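Local structure of fat acid-binding protein (Eubacterium ventriosum, 3NYI) at residues Phe236-Gly241 with Val262-Glu267; Arg163-Val168 with Leu287-Lys292. The protein binds stearic acid and probably serves as a lipid-binding protein of the DegV family. All blocks are in the same frame, centred on the assembly; numbering follows the deposited sequence.

Contact 1 of 2, residues Phe236-Gly241 with Val262-Glu267; sequences FIVSVG and VKLDSE. With STE (stearic acid), chain C.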
loop_
_atom_site.group_PDB
_atom_site.type_symbol
_atom_site.label_atom_id
_atom_site.label_comp_id
_atom_site.label_asym_id
_atom_site.label_seq_id
_atom_site.Cartn_x
_atom_site.Cartn_y
_atom_site.Cartn_z
ATOM N N PHE A 236 -13.691 5.463 11.436
ATOM C CA PHE A 236 -12.741 4.918 10.441
ATOM C C PHE A 236 -13.270 4.912 9.008
ATOM O O PHE A 236 -14.475 4.797 8.780
ATOM C CB PHE A 236 -12.341 3.481 10.809
ATOM C CG PHE A 236 -11.399 3.401 11.966
ATOM C CD1 PHE A 236 -10.047 3.203 11.760
ATOM C CD2 PHE A 236 -11.873 3.539 13.271
ATOM C CE1 PHE A 236 -9.162 3.149 12.840
ATOM C CE2 PHE A 236 -10.999 3.468 14.353
ATOM C CZ PHE A 236 -9.652 3.289 14.141
ATOM N N ILE A 237 -12.348 5.051 8.059
ATOM C CA ILE A 237 -12.585 4.782 6.643
ATOM C C ILE A 237 -12.189 3.333 6.367
ATOM O O ILE A 237 -11.186 2.865 6.879
ATOM C CB ILE A 237 -11.676 5.683 5.774
ATOM C CG1 ILE A 237 -12.048 7.154 5.975
ATOM C CG2 ILE A 237 -11.756 5.281 4.295
ATOM C CD1 ILE A 237 -13.497 7.473 5.604
ATOM N N VAL A 238 -12.963 2.616 5.563
ATOM C CA VAL A 238 -12.650 1.219 5.283
ATOM C C VAL A 238 -12.632 0.966 3.766
ATOM O O VAL A 238 -13.549 1.385 3.054
ATOM C CB VAL A 238 -13.660 0.281 5.967
ATOM C CG1 VAL A 238 -13.281 -1.163 5.754
ATOM C CG2 VAL A 238 -13.752 0.594 7.456
ATOM N N SER A 239 -11.569 0.332 3.271
ATOM C CA SER A 239 -11.485 -0.035 1.848
ATOM C C SER A 239 -10.946 -1.445 1.690
ATOM O O SER A 239 -10.316 -1.980 2.610
ATOM C CB SER A 239 -10.604 0.934 1.056
ATOM O OG SER A 239 -11.170 2.235 1.020
ATOM N N VAL A 240 -11.180 -2.037 0.519
ATOM C CA VAL A 240 -10.783 -3.420 0.253
ATOM C C VAL A 240 -9.692 -3.497 -0.825
ATOM O O VAL A 240 -9.659 -2.670 -1.747
ATOM C CB VAL A 240 -12.011 -4.288 -0.175
ATOM C CG1 VAL A 240 -11.571 -5.552 -0.882
ATOM C CG2 VAL A 240 -12.899 -4.623 1.044
ATOM N N GLY A 241 -8.803 -4.484 -0.697
ATOM C CA GLY A 241 -7.838 -4.811 -1.747
ATOM C C GLY A 241 -8.000 -6.256 -2.208
ATOM O O GLY A 241 -8.234 -7.161 -1.395
ATOM N N VAL A 262 -20.597 -1.471 7.642
ATOM C CA VAL A 262 -20.080 -0.211 7.150
ATOM C C VAL A 262 -20.319 -0.124 5.655
ATOM O O VAL A 262 -20.694 -1.104 5.014
ATOM C CB VAL A 262 -18.569 -0.077 7.413
ATOM C CG1 VAL A 262 -18.284 -0.205 8.897
ATOM C CG2 VAL A 262 -17.795 -1.139 6.622
ATOM N N LYS A 263 -20.108 1.059 5.104
ATOM C CA LYS A 263 -20.073 1.218 3.663
ATOM C C LYS A 263 -18.635 1.539 3.278
ATOM O O LYS A 263 -18.031 2.456 3.831
ATOM C CB LYS A 263 -21.016 2.339 3.231
ATOM C CG LYS A 263 -22.466 1.890 3.087
ATOM C CD LYS A 263 -22.696 1.209 1.742
ATOM C CE LYS A 263 -24.049 0.514 1.685
ATOM N NZ LYS A 263 -24.082 -0.716 2.534
ATOM N N LEU A 264 -18.082 0.778 2.343
ATOM C CA LEU A 264 -16.700 1.000 1.929
ATOM C C LEU A 264 -16.512 2.373 1.308
ATOM O O LEU A 264 -17.416 2.897 0.654
ATOM C CB LEU A 264 -16.261 -0.071 0.929
ATOM C CG LEU A 264 -16.303 -1.523 1.416
ATOM C CD1 LEU A 264 -15.835 -2.454 0.294
ATOM C CD2 LEU A 264 -15.438 -1.694 2.668
ATOM N N ASP A 265 -15.336 2.960 1.491
ATOM C CA ASP A 265 -14.990 4.136 0.712
ATOM C C ASP A 265 -14.363 3.662 -0.585
ATOM O O ASP A 265 -13.197 3.285 -0.618
ATOM C CB ASP A 265 -14.059 5.068 1.479
ATOM C CG ASP A 265 -14.823 6.141 2.240
ATOM O OD1 ASP A 265 -14.630 7.339 1.930
ATOM O OD2 ASP A 265 -15.638 5.782 3.128
ATOM N N SER A 266 -15.153 3.672 -1.653
ATOM C CA SER A 266 -14.772 2.979 -2.875
ATOM C C SER A 266 -13.608 3.634 -3.601
ATOM O O SER A 266 -12.901 2.974 -4.366
ATOM C CB SER A 266 -15.982 2.833 -3.805
ATOM O OG SER A 266 -16.558 4.096 -4.062
ATOM N N GLU A 267 -13.402 4.926 -3.369
ATOM C CA GLU A 267 -12.308 5.626 -4.034
ATOM C C GLU A 267 -10.960 4.983 -3.726
ATOM O O GLU A 267 -10.054 4.987 -4.565
ATOM C CB GLU A 267 -12.270 7.104 -3.637
ATOM C CG GLU A 267 -13.066 8.024 -4.540
ATOM C CD GLU A 267 -12.555 9.461 -4.491
ATOM O OE1 GLU A 267 -12.182 9.993 -5.558
ATOM O OE2 GLU A 267 -12.513 10.051 -3.386
HETATM C C1 STE C . 11.508 -3.176 -3.223
HETATM O O1 STE C . 12.138 -2.304 -2.706
HETATM O O2 STE C . 12.081 -4.025 -3.840
HETATM C C2 STE C . 10.004 -3.326 -2.898
HETATM C C3 STE C . 9.786 -4.411 -1.813
HETATM C C4 STE C . 8.271 -4.630 -1.579
HETATM C C5 STE C . 8.020 -5.517 -0.338
HETATM C C6 STE C . 6.503 -5.763 -0.166
HETATM C C7 STE C . 6.224 -6.733 1.010
HETATM C C8 STE C . 4.690 -6.810 1.226
HETATM C C9 STE C . 4.335 -7.784 2.373
HETATM C C10 STE C . 2.789 -7.887 2.479
HETATM C C11 STE C . 2.264 -6.628 3.173
HETATM C C12 STE C . 1.103 -5.907 2.448
HETATM C C13 STE C . 0.265 -6.795 1.515
HETATM C C14 STE C . -1.223 -6.479 1.824
HETATM C C15 STE C . -2.150 -6.997 0.699
HETATM C C16 STE C . -3.607 -6.995 1.223
HETATM C C17 STE C . -4.247 -5.611 0.980
HETATM C C18 STE C . -5.752 -5.631 1.332
HETATM O O HOH W 1 -15.430 3.696 4.669
#

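Contact 2 of 2, residues Arg163-Val168 with Leu287-Lys292; sequences RIFFTV and LGVIRK. With STE (stearic acid), chain C.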
loop_
_atom_site.group_PDB
_atom_site.type_symbol
_atom_site.label_atom_id
_atom_site.label_comp_id
_atom_site.label_asym_id
_atom_site.label_seq_id
_atom_site.Cartn_x
_atom_site.Cartn_y
_atom_site.Cartn_z
ATOM N N ARG A 163 -4.524 0.067 9.618
ATOM C CA ARG A 163 -4.327 -1.387 9.689
ATOM C C ARG A 163 -4.650 -2.030 8.351
ATOM O O ARG A 163 -5.595 -1.618 7.681
ATOM C CB ARG A 163 -5.271 -2.039 10.706
ATOM C CG ARG A 163 -5.074 -1.659 12.169
ATOM C CD ARG A 163 -3.735 -2.187 12.690
ATOM N NE ARG A 163 -3.625 -1.956 14.129
ATOM C CZ ARG A 163 -3.222 -0.821 14.673
ATOM N NH1 ARG A 163 -2.871 0.200 13.896
ATOM N NH2 ARG A 163 -3.168 -0.707 15.997
ATOM N N ILE A 164 -3.911 -3.076 7.988
ATOM C CA ILE A 164 -4.387 -3.974 6.949
ATOM C C ILE A 164 -4.655 -5.317 7.586
ATOM O O ILE A 164 -3.835 -5.812 8.360
ATOM C CB ILE A 164 -3.352 -4.218 5.800
ATOM C CG1 ILE A 164 -2.801 -2.908 5.252
ATOM C CG2 ILE A 164 -4.026 -5.026 4.679
ATOM C CD1 ILE A 164 -1.751 -3.098 4.115
ATOM N N PHE A 165 -5.789 -5.913 7.244
ATOM C CA PHE A 165 -6.121 -7.259 7.676
ATOM C C PHE A 165 -6.295 -8.096 6.422
ATOM O O PHE A 165 -7.123 -7.776 5.579
ATOM C CB PHE A 165 -7.436 -7.235 8.469
ATOM C CG PHE A 165 -7.392 -6.344 9.670
ATOM C CD1 PHE A 165 -6.733 -6.755 10.818
ATOM C CD2 PHE A 165 -7.980 -5.080 9.647
ATOM C CE1 PHE A 165 -6.669 -5.924 11.946
ATOM C CE2 PHE A 165 -7.923 -4.250 10.762
ATOM C CZ PHE A 165 -7.261 -4.678 11.915
ATOM N N PHE A 166 -5.512 -9.153 6.275
ATOM C CA PHE A 166 -5.530 -9.862 4.998
ATOM C C PHE A 166 -5.052 -11.285 5.079
ATOM O O PHE A 166 -4.531 -11.725 6.114
ATOM C CB PHE A 166 -4.741 -9.094 3.927
ATOM C CG PHE A 166 -3.245 -9.034 4.157
ATOM C CD1 PHE A 166 -2.379 -9.762 3.337
ATOM C CD2 PHE A 166 -2.700 -8.216 5.146
ATOM C CE1 PHE A 166 -0.992 -9.703 3.506
ATOM C CE2 PHE A 166 -1.306 -8.148 5.324
ATOM C CZ PHE A 166 -0.451 -8.887 4.490
ATOM N N THR A 167 -5.243 -12.006 3.977
ATOM C CA THR A 167 -4.701 -13.345 3.860
ATOM C C THR A 167 -4.067 -13.519 2.478
ATOM O O THR A 167 -4.230 -12.669 1.605
ATOM C CB THR A 167 -5.781 -14.414 4.140
ATOM O OG1 THR A 167 -5.160 -15.693 4.312
ATOM C CG2 THR A 167 -6.815 -14.471 3.010
ATOM N N VAL A 168 -3.311 -14.598 2.303
ATOM C CA VAL A 168 -2.630 -14.872 1.036
ATOM C C VAL A 168 -2.759 -16.359 0.702
ATOM O O VAL A 168 -3.270 -17.120 1.509
ATOM C CB VAL A 168 -1.156 -14.483 1.115
ATOM C CG1 VAL A 168 -1.027 -12.957 1.314
ATOM C CG2 VAL A 168 -0.464 -15.244 2.257
ATOM N N LEU A 287 -8.624 -6.075 3.767
ATOM C CA LEU A 287 -9.177 -4.742 3.907
ATOM C C LEU A 287 -8.212 -3.885 4.700
ATOM O O LEU A 287 -7.410 -4.397 5.483
ATOM C CB LEU A 287 -10.557 -4.780 4.591
ATOM C CG LEU A 287 -10.601 -5.200 6.061
ATOM C CD1 LEU A 287 -11.770 -4.539 6.770
ATOM C CD2 LEU A 287 -10.702 -6.714 6.177
ATOM N N GLY A 288 -8.268 -2.581 4.448
ATOM C CA GLY A 288 -7.490 -1.604 5.183
ATOM C C GLY A 288 -8.416 -0.604 5.846
ATOM O O GLY A 288 -9.529 -0.341 5.366
ATOM N N VAL A 289 -7.975 -0.057 6.969
ATOM C CA VAL A 289 -8.772 0.946 7.660
ATOM C C VAL A 289 -7.847 2.053 8.113
ATOM O O VAL A 289 -6.644 1.838 8.290
ATOM C CB VAL A 289 -9.521 0.362 8.894
ATOM C CG1 VAL A 289 -10.258 -0.903 8.498
ATOM C CG2 VAL A 289 -8.536 0.095 10.049
ATOM N N ILE A 290 -8.403 3.238 8.295
ATOM C CA ILE A 290 -7.637 4.346 8.846
ATOM C C ILE A 290 -8.600 5.306 9.508
ATOM O O ILE A 290 -9.773 5.368 9.125
ATOM C CB ILE A 290 -6.818 5.085 7.744
ATOM C CG1 ILE A 290 -5.693 5.929 8.360
ATOM C CG2 ILE A 290 -7.740 5.953 6.898
ATOM C CD1 ILE A 290 -4.636 6.451 7.317
ATOM N N ARG A 291 -8.115 6.059 10.493
ATOM C CA ARG A 291 -8.968 7.017 11.195
ATOM C C ARG A 291 -9.314 8.164 10.260
ATOM O O ARG A 291 -8.490 8.568 9.446
ATOM C CB ARG A 291 -8.267 7.596 12.431
ATOM C CG ARG A 291 -8.364 6.757 13.686
ATOM C CD ARG A 291 -9.769 6.779 14.241
ATOM N NE ARG A 291 -10.127 8.090 14.766
ATOM C CZ ARG A 291 -9.999 8.445 16.042
ATOM N NH1 ARG A 291 -9.500 7.593 16.932
ATOM N NH2 ARG A 291 -10.358 9.659 16.423
ATOM N N LYS A 292 -10.531 8.691 10.376
ATOM C CA LYS A 292 -10.871 9.930 9.672
ATOM C C LYS A 292 -10.184 11.089 10.376
ATOM O O LYS A 292 -10.361 11.275 11.581
ATOM C CB LYS A 292 -12.381 10.173 9.664
ATOM C CG LYS A 292 -13.215 9.028 9.151
ATOM C CD LYS A 292 -14.641 9.190 9.711
ATOM C CE LYS A 292 -15.643 8.308 9.004
ATOM N NZ LYS A 292 -17.025 8.620 9.477
HETATM C C1 STE C . 11.508 -3.176 -3.223
HETATM O O1 STE C . 12.138 -2.304 -2.706
HETATM O O2 STE C . 12.081 -4.025 -3.840
HETATM C C2 STE C . 10.004 -3.326 -2.898
HETATM C C3 STE C . 9.786 -4.411 -1.813
HETATM C C4 STE C . 8.271 -4.630 -1.579
HETATM C C5 STE C . 8.020 -5.517 -0.338
HETATM C C6 STE C . 6.503 -5.763 -0.166
HETATM C C7 STE C . 6.224 -6.733 1.010
HETATM C C8 STE C . 4.690 -6.810 1.226
HETATM C C9 STE C . 4.335 -7.784 2.373
HETATM C C10 STE C . 2.789 -7.887 2.479
HETATM C C11 STE C . 2.264 -6.628 3.173
HETATM C C12 STE C . 1.103 -5.907 2.448
HETATM C C13 STE C . 0.265 -6.795 1.515
HETATM C C14 STE C . -1.223 -6.479 1.824
HETATM C C15 STE C . -2.150 -6.997 0.699
HETATM C C16 STE C . -3.607 -6.995 1.223
HETATM C C17 STE C . -4.247 -5.611 0.980
HETATM C C18 STE C . -5.752 -5.631 1.332
#

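Contact 1 of 2, residues Phe236-Gly241 with Val262-Glu267
The flat carboxylate of Asp265 is covered on one face by Ile237. Two methyls stand over that same face: Ile237 CG2 is 3.8 Å from Asp265 CG, and Ile237 CD1 is 3.7 Å from Asp265 OD2. The two side chains cross at about a right angle. CG2 lies anti to the backbone N, and this helps to turn it to the acid. The two oxygens have polar partners: OD1 forms a salt bridge with Arg140 of helix 128-143, and a water sits 2.6 Å from Asp265 OD2. That water accepts the N-H of Val238 and also lies close to Lys263 O.

The setting is a beta-alpha-beta crossover. Strand 236-242 leads into helix 246-260, and the loop 262-267 comes back past strand 236-242 to the parallel strand 270-271. The loop runs across the first strand at a steep angle, 81° between the two directions, and meets it at few backbone points. Asp265 N donates to Val238 O at 2.8 Å, nearly in line with the carbonyl. Leu264 CA also brings a C-H to this oxygen.

Leu264 sets one methyl on Val238 and the other on Val240. CD2 packs obliquely on Val238 CG1 and CD1 on Val240 CG2, while Met253 and Val256 of the helix close in on Leu264 and Val240. Val262 adds a looser touch on Val238. Ser239 has its OG beside the backbone N (chi1 -65°), and the hydroxyl also bonds to Thr268 OG1. Its proton goes to the loop: Ser239 OG donates to Asp265 O at 2.8 Å, in the carbonyl plane on a lone pair.

Contact 2 of 2, residues Arg163-Val168 with Leu287-Lys292
Arg163 and Val289 form an antiparallel hydrogen-bonded pair, with Arg163 N bonded to Val289 O and Val289 N to Arg163 O. Phe165 and Leu287 form the next such pair. Here the Phe165 N-H meets Leu287 O at 2.8 Å in an almost straight bond (171°), and Leu287 N returns one to Phe165 O. Ile164 and Gly288 lie between them as a non-hydrogen-bonded pair, their CA atoms 4.3 Å apart. Gly288 CA comes 3.1 Å from Arg163 O, as a C-H contact. On one face of the sheet the side chains meet lightly. Leu287 CD2 touches Phe165 CB at 4.0 Å, and Val289 CG2 reaches Arg163 CB.

The stearic acid tail comes to the strands from the side of Ile164. Ile164 CG2 lies 3.8 Å from C17 of the ligand, and the terminal C18 is 3.8 Å from Leu287 N. With CG of Phe166 between the backbone N and the carbonyl carbon (chi1 68°), the ring lies with one face against the chain, C14 3.5 Å above its plane and over its centre. An alanine here would probably leave C13 and C14 without their flat support and the tail freer to shift.

Helix 213-231 covers the face of Phe165 and Leu287, with Val223 and Ala224 on Phe165 and Val220 on Leu287. The guanidinium of Arg163 turns away, and its NH1 bonds to Ala160 O. The far end of the acid bonds to Ser97 and Thr65. Strands 163-167 and 285-291 are the two middle strands of a mixed six-stranded sheet that helps to line a fatty acid pocket, consistent with a DegV-family protein.

How the contacts relate
Contact 2 is buried and central in the sheet; contact 1 is only partly buried and lies farther from the centre of the chain. They share one sheet, because strands 236-242 and 285-291 are neighbours in it. Ile237 N to Ile290 O and Ser239 O to Gly288 N, both 2.8 Å, are probable hydrogen bonds between them. Contact 2 joins strand to strand through regular backbone bonds and apolar side chains. Contact 1 joins a strand to a loop, with a charged carboxylate, a hydroxyl and a water in the joint. Both reach the methyl end of the ligand: Gly241 CA is 3.8 Å from C18, while 163-168 packs along more of the tail.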